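Local coordinates for 1,4-dihydroxy-2-naphthoyl-CoA hydrolase (Synechocystis sp., PDB 4K00), which catalyses the specific hydrolysis of 1,4-dihydroxy-2-naphthoyl-CoA to 1,4-dihydroxy-2-naphthoate and CoA, a step in the making of phylloquinone (vitamin K1), at residues A[35-40]-A[129-134]; A[15-20]-A[26-31]; A[98-101]-A[106-109]. One frame throughout, in Å; residues are numbered along the deposited sequence.

Interaction 1 of 3, residues A[35-40]-A[129-134]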
loop_
_atom_site.group_PDB
_atom_site.type_symbol
_atom_site.label_atom_id
_atom_site.label_comp_id
_atom_site.label_asym_id
_atom_site.label_seq_id
_atom_site.Cartn_x
_atom_site.Cartn_y
_atom_site.Cartn_z
ATOM N N GLU A 35 2.382 8.544 -9.347
ATOM C CA GLU A 35 3.845 8.561 -9.454
ATOM C C GLU A 35 4.330 9.299 -10.706
ATOM O O GLU A 35 5.303 10.054 -10.649
ATOM C CB GLU A 35 4.408 7.144 -9.458
ATOM C CG GLU A 35 4.191 6.390 -8.155
ATOM C CD GLU A 35 4.585 4.926 -8.252
ATOM O OE1 GLU A 35 5.303 4.536 -9.209
ATOM O OE2 GLU A 35 4.169 4.150 -7.365
ATOM N N ALA A 36 3.657 9.076 -11.829
ATOM C CA ALA A 36 4.005 9.771 -13.073
ATOM C C ALA A 36 3.850 11.263 -12.890
ATOM O O ALA A 36 4.712 12.052 -13.287
ATOM C CB ALA A 36 3.110 9.294 -14.213
ATOM N N TYR A 37 2.740 11.640 -12.267
ATOM C CA TYR A 37 2.475 13.021 -11.900
ATOM C C TYR A 37 3.617 13.554 -11.025
ATOM O O TYR A 37 4.172 14.614 -11.300
ATOM C CB TYR A 37 1.106 13.112 -11.225
ATOM C CG TYR A 37 0.837 14.351 -10.390
ATOM C CD1 TYR A 37 0.882 15.621 -10.943
ATOM C CD2 TYR A 37 0.523 14.237 -9.037
ATOM C CE1 TYR A 37 0.634 16.744 -10.166
ATOM C CE2 TYR A 37 0.261 15.348 -8.260
ATOM C CZ TYR A 37 0.316 16.603 -8.827
ATOM O OH TYR A 37 0.068 17.712 -8.042
ATOM N N GLU A 38 3.996 12.791 -10.005
ATOM C CA GLU A 38 5.067 13.200 -9.112
ATOM C C GLU A 38 6.413 13.286 -9.805
ATOM O O GLU A 38 7.217 14.155 -9.477
ATOM C CB GLU A 38 5.151 12.281 -7.889
ATOM C CG GLU A 38 3.997 12.487 -6.914
ATOM C CD GLU A 38 4.020 11.482 -5.784
ATOM O OE1 GLU A 38 3.324 10.456 -5.906
ATOM O OE2 GLU A 38 4.723 11.742 -4.784
ATOM N N SER A 39 6.666 12.387 -10.758
ATOM C CA SER A 39 7.929 12.397 -11.479
ATOM C C SER A 39 7.971 13.604 -12.413
ATOM O O SER A 39 9.013 14.240 -12.590
ATOM C CB SER A 39 8.129 11.113 -12.278
ATOM O OG SER A 39 8.114 9.976 -11.435
ATOM N N TRP A 40 6.830 13.936 -12.994
ATOM C CA TRP A 40 6.755 15.115 -13.829
ATOM C C TRP A 40 7.046 16.368 -12.986
ATOM O O TRP A 40 7.839 17.218 -13.381
ATOM C CB TRP A 40 5.389 15.199 -14.515
ATOM C CG TRP A 40 5.152 16.503 -15.177
ATOM C CD1 TRP A 40 5.675 16.933 -16.353
ATOM C CD2 TRP A 40 4.348 17.569 -14.679
ATOM N NE1 TRP A 40 5.225 18.195 -16.635
ATOM C CE2 TRP A 40 4.412 18.613 -15.618
ATOM C CE3 TRP A 40 3.553 17.730 -13.540
ATOM C CZ2 TRP A 40 3.729 19.816 -15.448
ATOM C CZ3 TRP A 40 2.880 18.928 -13.367
ATOM C CH2 TRP A 40 2.971 19.955 -14.320
ATOM N N GLN A 129 2.112 29.992 -9.407
ATOM C CA GLN A 129 2.514 30.399 -10.754
ATOM C C GLN A 129 3.538 29.407 -11.351
ATOM O O GLN A 129 3.452 29.055 -12.529
ATOM C CB GLN A 129 3.029 31.850 -10.769
ATOM C CG GLN A 129 1.933 32.897 -11.003
ATOM C CD GLN A 129 2.406 34.327 -10.794
ATOM O OE1 GLN A 129 2.389 35.149 -11.715
ATOM N NE2 GLN A 129 2.815 34.637 -9.571
ATOM N N PRO A 130 4.499 28.938 -10.539
ATOM C CA PRO A 130 5.470 27.990 -11.082
ATOM C C PRO A 130 4.798 26.728 -11.622
ATOM O O PRO A 130 5.288 26.114 -12.575
ATOM C CB PRO A 130 6.358 27.668 -9.879
ATOM C CG PRO A 130 6.273 28.885 -9.032
ATOM C CD PRO A 130 4.864 29.379 -9.182
ATOM N N TRP A 131 3.684 26.344 -11.012
ATOM C CA TRP A 131 2.944 25.175 -11.458
ATOM C C TRP A 131 2.228 25.464 -12.772
ATOM O O TRP A 131 2.298 24.682 -13.707
ATOM C CB TRP A 131 1.951 24.744 -10.393
ATOM C CG TRP A 131 2.629 24.155 -9.209
ATOM C CD1 TRP A 131 3.592 24.736 -8.428
ATOM C CD2 TRP A 131 2.415 22.856 -8.685
ATOM N NE1 TRP A 131 3.977 23.866 -7.436
ATOM C CE2 TRP A 131 3.270 22.703 -7.577
ATOM C CE3 TRP A 131 1.572 21.800 -9.040
ATOM C CZ2 TRP A 131 3.314 21.535 -6.833
ATOM C CZ3 TRP A 131 1.616 20.654 -8.299
ATOM C CH2 TRP A 131 2.475 20.526 -7.207
ATOM N N GLN A 132 1.555 26.604 -12.834
ATOM C CA GLN A 132 0.967 27.084 -14.077
ATOM C C GLN A 132 1.990 27.140 -15.199
ATOM O O GLN A 132 1.731 26.724 -16.322
ATOM C CB GLN A 132 0.432 28.480 -13.846
ATOM C CG GLN A 132 -0.981 28.695 -14.295
ATOM C CD GLN A 132 -1.508 30.002 -13.769
ATOM O OE1 GLN A 132 -2.496 30.029 -13.040
ATOM N NE2 GLN A 132 -0.823 31.093 -14.098
ATOM N N THR A 133 3.156 27.690 -14.891
ATOM C CA THR A 133 4.215 27.821 -15.868
ATOM C C THR A 133 4.641 26.451 -16.415
ATOM O O THR A 133 4.764 26.272 -17.630
ATOM C CB THR A 133 5.416 28.568 -15.252
ATOM O OG1 THR A 133 4.983 29.860 -14.811
ATOM C CG2 THR A 133 6.539 28.702 -16.250
ATOM N N ALA A 134 4.853 25.485 -15.521
ATOM C CA ALA A 134 5.180 24.114 -15.920
ATOM C C ALA A 134 4.107 23.482 -16.804
ATOM O O ALA A 134 4.422 22.805 -17.792
ATOM C CB ALA A 134 5.405 23.248 -14.694
HETATM O O HOH W 1 5.963 20.541 -18.260
#

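Interaction 2 of 3, residues A[15-20]-A[26-31]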
loop_
_atom_site.group_PDB
_atom_site.type_symbol
_atom_site.label_atom_id
_atom_site.label_comp_id
_atom_site.label_asym_id
_atom_site.label_seq_id
_atom_site.Cartn_x
_atom_site.Cartn_y
_atom_site.Cartn_z
ATOM N N LEU A 15 6.521 -7.162 -7.212
ATOM C CA LEU A 15 5.649 -8.189 -6.667
ATOM C C LEU A 15 4.483 -7.541 -5.914
ATOM O O LEU A 15 3.326 -7.955 -6.062
ATOM C CB LEU A 15 6.429 -9.141 -5.762
ATOM C CG LEU A 15 5.597 -10.242 -5.102
ATOM C CD1 LEU A 15 4.908 -11.129 -6.123
ATOM C CD2 LEU A 15 6.489 -11.058 -4.177
ATOM N N ALA A 16 4.787 -6.509 -5.138
ATOM C CA ALA A 16 3.767 -5.840 -4.312
ATOM C C ALA A 16 2.634 -5.229 -5.140
ATOM O O ALA A 16 1.537 -5.028 -4.623
ATOM C CB ALA A 16 4.414 -4.757 -3.453
ATOM N N ASP A 17 2.898 -4.902 -6.407
ATOM C CA ASP A 17 1.882 -4.312 -7.275
ATOM C C ASP A 17 0.824 -5.332 -7.687
ATOM O O ASP A 17 -0.274 -4.965 -8.150
ATOM C CB ASP A 17 2.516 -3.725 -8.535
ATOM C CG ASP A 17 3.421 -2.552 -8.247
ATOM O OD1 ASP A 17 2.952 -1.568 -7.657
ATOM O OD2 ASP A 17 4.592 -2.590 -8.662
ATOM N N THR A 18 1.157 -6.607 -7.536
ATOM C CA THR A 18 0.290 -7.674 -8.021
ATOM C C THR A 18 -0.589 -8.239 -6.909
ATOM O O THR A 18 -0.345 -7.992 -5.742
ATOM C CB THR A 18 1.113 -8.808 -8.665
ATOM O OG1 THR A 18 1.983 -9.406 -7.688
ATOM C CG2 THR A 18 1.941 -8.261 -9.829
ATOM N N ASP A 19 -1.606 -9.007 -7.285
ATOM C CA ASP A 19 -2.501 -9.610 -6.315
ATOM C C ASP A 19 -2.666 -11.104 -6.554
ATOM O O ASP A 19 -2.065 -11.668 -7.474
ATOM C CB ASP A 19 -3.853 -8.894 -6.319
ATOM C CG ASP A 19 -4.642 -9.109 -7.600
ATOM O OD1 ASP A 19 -4.517 -10.174 -8.236
ATOM O OD2 ASP A 19 -5.415 -8.199 -7.954
ATOM N N GLY A 20 -3.498 -11.736 -5.733
ATOM C CA GLY A 20 -3.626 -13.184 -5.725
ATOM C C GLY A 20 -4.253 -13.755 -6.979
ATOM O O GLY A 20 -4.306 -14.967 -7.154
ATOM N N PHE A 26 -5.970 -3.396 -9.307
ATOM C CA PHE A 26 -6.516 -2.260 -10.048
ATOM C C PHE A 26 -5.962 -0.946 -9.504
ATOM O O PHE A 26 -5.585 -0.063 -10.258
ATOM C CB PHE A 26 -8.046 -2.271 -10.010
ATOM C CG PHE A 26 -8.634 -1.731 -8.738
ATOM C CD1 PHE A 26 -8.689 -2.511 -7.593
ATOM C CD2 PHE A 26 -9.136 -0.442 -8.689
ATOM C CE1 PHE A 26 -9.220 -2.000 -6.425
ATOM C CE2 PHE A 26 -9.666 0.070 -7.528
ATOM C CZ PHE A 26 -9.706 -0.714 -6.391
ATOM N N ASN A 27 -5.887 -0.849 -8.182
ATOM C CA ASN A 27 -5.562 0.392 -7.489
ATOM C C ASN A 27 -4.102 0.759 -7.667
ATOM O O ASN A 27 -3.723 1.928 -7.558
ATOM C CB ASN A 27 -5.820 0.210 -5.986
ATOM C CG ASN A 27 -6.284 1.475 -5.320
ATOM O OD1 ASN A 27 -6.766 2.400 -5.979
ATOM N ND2 ASN A 27 -6.162 1.520 -4.009
ATOM N N GLN A 28 -3.273 -0.249 -7.923
ATOM C CA GLN A 28 -1.851 -0.007 -8.174
ATOM C C GLN A 28 -1.588 0.719 -9.503
ATOM O O GLN A 28 -0.653 1.509 -9.588
ATOM C CB GLN A 28 -1.036 -1.304 -8.074
ATOM C CG GLN A 28 -0.975 -1.889 -6.672
ATOM C CD GLN A 28 -0.351 -0.933 -5.680
ATOM O OE1 GLN A 28 -0.999 -0.520 -4.730
ATOM N NE2 GLN A 28 0.901 -0.558 -5.910
ATOM N N PHE A 29 -2.413 0.493 -10.521
ATOM C CA PHE A 29 -2.327 1.293 -11.734
ATOM C C PHE A 29 -2.551 2.781 -11.438
ATOM O O PHE A 29 -1.860 3.644 -11.995
ATOM C CB PHE A 29 -3.333 0.815 -12.791
ATOM C CG PHE A 29 -2.948 -0.477 -13.479
ATOM C CD1 PHE A 29 -1.853 -0.537 -14.324
ATOM C CD2 PHE A 29 -3.725 -1.617 -13.326
ATOM C CE1 PHE A 29 -1.523 -1.708 -14.989
ATOM C CE2 PHE A 29 -3.399 -2.794 -13.987
ATOM C CZ PHE A 29 -2.299 -2.839 -14.821
ATOM N N LEU A 30 -3.530 3.089 -10.586
ATOM C CA LEU A 30 -3.780 4.471 -10.187
ATOM C C LEU A 30 -2.614 5.048 -9.408
ATOM O O LEU A 30 -2.292 6.229 -9.567
ATOM C CB LEU A 30 -5.048 4.600 -9.340
ATOM C CG LEU A 30 -6.325 4.981 -10.075
ATOM C CD1 LEU A 30 -7.487 5.063 -9.094
ATOM C CD2 LEU A 30 -6.165 6.288 -10.853
ATOM N N GLN A 31 -1.989 4.226 -8.556
ATOM C CA GLN A 31 -0.770 4.629 -7.843
ATOM C C GLN A 31 0.319 5.015 -8.858
ATOM O O GLN A 31 1.005 6.026 -8.691
ATOM C CB GLN A 31 -0.304 3.508 -6.895
ATOM C CG GLN A 31 1.015 3.739 -6.172
ATOM C CD GLN A 31 1.092 5.095 -5.525
ATOM O OE1 GLN A 31 0.087 5.620 -5.032
ATOM N NE2 GLN A 31 2.287 5.687 -5.528
#

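Interaction 3 of 3, residues A[98-101]-A[106-109]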
loop_
_atom_site.group_PDB
_atom_site.type_symbol
_atom_site.label_atom_id
_atom_site.label_comp_id
_atom_site.label_asym_id
_atom_site.label_seq_id
_atom_site.Cartn_x
_atom_site.Cartn_y
_atom_site.Cartn_z
ATOM N N ILE A 98 -1.544 3.992 -19.814
ATOM C CA ILE A 98 -0.566 3.012 -19.344
ATOM C C ILE A 98 -0.440 1.893 -20.365
ATOM O O ILE A 98 -1.436 1.276 -20.760
ATOM C CB ILE A 98 -0.947 2.412 -17.973
ATOM C CG1 ILE A 98 -1.217 3.526 -16.964
ATOM C CG2 ILE A 98 0.163 1.497 -17.462
ATOM C CD1 ILE A 98 -1.742 3.032 -15.629
ATOM N N SER A 99 0.790 1.640 -20.792
ATOM C CA SER A 99 1.039 0.662 -21.830
ATOM C C SER A 99 2.232 -0.213 -21.464
ATOM O O SER A 99 3.070 0.178 -20.645
ATOM C CB SER A 99 1.297 1.367 -23.163
ATOM O OG SER A 99 2.386 2.269 -23.036
ATOM N N GLN A 100 2.312 -1.385 -22.087
ATOM C CA GLN A 100 3.541 -2.186 -22.082
ATOM C C GLN A 100 4.630 -1.486 -22.881
ATOM O O GLN A 100 4.386 -1.002 -23.986
ATOM C CB GLN A 100 3.275 -3.561 -22.679
ATOM C CG GLN A 100 2.310 -4.413 -21.870
ATOM C CD GLN A 100 2.966 -5.032 -20.650
ATOM O OE1 GLN A 100 4.160 -4.889 -20.438
ATOM N NE2 GLN A 100 2.178 -5.709 -19.839
ATOM N N ALA A 101 5.833 -1.425 -22.325
ATOM C CA ALA A 101 6.897 -0.655 -22.942
ATOM C C ALA A 101 7.243 -1.254 -24.301
ATOM O O ALA A 101 7.488 -0.528 -25.255
ATOM C CB ALA A 101 8.126 -0.613 -22.045
ATOM N N LEU A 106 -1.968 -1.079 -24.922
ATOM C CA LEU A 106 -2.655 -0.219 -23.961
ATOM C C LEU A 106 -3.361 -1.027 -22.869
ATOM O O LEU A 106 -4.264 -1.831 -23.140
ATOM C CB LEU A 106 -3.679 0.660 -24.685
ATOM C CG LEU A 106 -4.429 1.662 -23.807
ATOM C CD1 LEU A 106 -3.505 2.784 -23.355
ATOM C CD2 LEU A 106 -5.616 2.219 -24.576
ATOM N N LEU A 107 -2.961 -0.786 -21.631
ATOM C CA LEU A 107 -3.511 -1.512 -20.487
ATOM C C LEU A 107 -4.653 -0.748 -19.798
ATOM O O LEU A 107 -5.616 -1.352 -19.322
ATOM C CB LEU A 107 -2.396 -1.785 -19.492
ATOM C CG LEU A 107 -1.188 -2.521 -20.056
ATOM C CD1 LEU A 107 -0.123 -2.680 -18.978
ATOM C CD2 LEU A 107 -1.613 -3.865 -20.617
ATOM N N ALA A 108 -4.523 0.572 -19.732
ATOM C CA ALA A 108 -5.446 1.407 -18.961
ATOM C C ALA A 108 -5.355 2.859 -19.408
ATOM O O ALA A 108 -4.318 3.306 -19.884
ATOM C CB ALA A 108 -5.151 1.305 -17.465
ATOM N N ARG A 109 -6.457 3.588 -19.246
ATOM C CA ARG A 109 -6.463 5.049 -19.347
ATOM C C ARG A 109 -7.020 5.608 -18.035
ATOM O O ARG A 109 -7.826 4.955 -17.368
ATOM C CB ARG A 109 -7.344 5.515 -20.515
ATOM C CG ARG A 109 -8.838 5.334 -20.258
ATOM C CD ARG A 109 -9.711 5.836 -21.398
ATOM N NE ARG A 109 -11.119 5.575 -21.119
ATOM C CZ ARG A 109 -12.128 5.926 -21.905
ATOM N NH1 ARG A 109 -11.901 6.555 -23.048
ATOM N NH2 ARG A 109 -13.375 5.645 -21.545
#

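Interaction 1 of 3, residues A[35-40]-A[129-134]
The main-chain oxygen of A134 meets the indole of W40 through a water molecule. A134 O stands 2.8 Å from the water oxygen, which in turn accepts the N-H of W40 NE1 at 2.9 Å. Both the water and A134 O lie close to the indole plane, at its edge, and the main-chain oxygen of Y37 lies in the same plane on the far side of the ring, near W40 CE3. Next to this bridge the benzene part of W40 packs on the methyl group of A134, with W40 CZ2 at 3.9 Å from A134 CB. The indole reaches across because its CG is anti to the backbone N (chi1 169°), which carries the ring out from a CB that does not itself point at helix 129-136.

Y37 and W131 make the second half of the contact. Their side chains cross at about a right angle, and the hydroxyl of Y37 arrives in the plane of the W131 indole, at its edge, with Y37 OH 3.3 Å from W131 CZ3. The C-H of that carbon points roughly at the oxygen, so the approach resembles a weak C-H...O contact, while the rings themselves come no nearer than 4.3 Å, between Y37 CZ and W131 CZ3. L48 touches both side chains, and the Y37 ring also meets H114 and stands edge-to-face with H34.

The contact thus joins the second half of the long helix 26-43 of the hotdog fold to the short helix 129-136 near the C terminus. With 165 Å² buried, aromatic side chains do most of the touching and one water supplies the polar link; it gives the buried indole N-H an acceptor where the two helices stand too far apart for W40 NE1 to reach A134 O directly.

Interaction 2 of 3, residues A[15-20]-A[26-31]
The carboxylate of D17 and the side-chain amide of Q28 face each other edge on and nearly coplanar, their planes 28° apart. In this hotdog-fold thioesterase the bond between them, from Q28 NE2 to D17 OD1 at 2.9 Å with an N-H...O angle of 155°, ties the loop after strand 6-12 to the first turns of the long helix 26-43. The acceptor lies close to the amide plane, and the oxygen uses its anti lone pair, on the side away from OD2. Another flat group, the F26 ring, has N27 CB over the centre of one face and meets H34 of the fourth subunit.

The loop also carries D19, the predicted active-site residue, two positions beyond D17. The first torsion of Q28 (chi1 -67°) lays Q28 CG 3.5 Å from D17 O, and the bend at the second then carries the amide round to the carboxylate. The other oxygen, D17 OD2, is held by a salt bridge to R11 and by the backbone N of Y14, so the carboxylate is fixed from both ends and its charge is probably balanced mainly by the arginine.

D17 itself sits in a short 3-10 turn closed by L15 O, which takes two donors: T18 N at 2.9 Å and, in the carbonyl plane on a lone pair, T18 OG1 at 2.6 Å.

Interaction 3 of 3, residues A[98-101]-A[106-109]
Backbone hydrogen bonds join I98 to L107 and A108 in a classic beta bulge, where two residues of one strand face a single residue of the other. I98 N donates almost straight to A108 O, at 2.9 Å and 178°. In return I98 O receives two N-H groups: L107 N at 2.7 Å, lying in the carbonyl plane, and A108 N at 3.3 Å, a weak bond. The extra residue shifts the register by one, from the hydrogen-bonded pair I98-A108 to the non-hydrogen-bonded pair S99-L106, whose side chains project from the other face of the sheet. The strands remain antiparallel, their short axes at 171°.

Carbon atoms pack against this double acceptor. L107 CB sits 3.4 Å from I98 O, and a methyl of L106, CD1, comes to 3.6 Å from the same oxygen. L107 has its CG anti to the carbonyl carbon (chi1 -55°), which sends its two methyls across the chain of Q100 at a slant, with L107 CD1 3.9 Å from Q100 NE2. An alanine here would lack the whole isobutyl end beyond CB and is likely to leave a gap beside Q100. A purely apolar contact lies apart, on the face shared by I98 and A108, where I98 CD1 reaches A108 CB at 4.2 Å.

The polar end of Q100 is tied to D76, whose OD2 accepts from NE2.

The bulge belongs to the hairpin of strands 91-100 and 106-118. Strand 77-86 flanks it, bonding through its L79 to the backbone of S99, while I98 packs against F29 and C33 of helix 26-43.

From the N terminus, interaction 2 comes first: it closes a short loop of five residues between 15-20 and 26-31 and ties the segment carrying the predicted active-site residue to the start of helix 26-43. That helix runs on into 35-40, where interaction 1 opens a far longer loop of 88 residues, closed by 129-134 near the C terminus. Interaction 3 lies within that loop and closes a hairpin whose segments have four residues between them; no two contacts cross. Interactions 1 and 3 sit on opposite sides of the chain's centre, whereas interactions 2 and 3 touch, F29 O lying 3.7 Å from I98 CD1, where helix meets sheet.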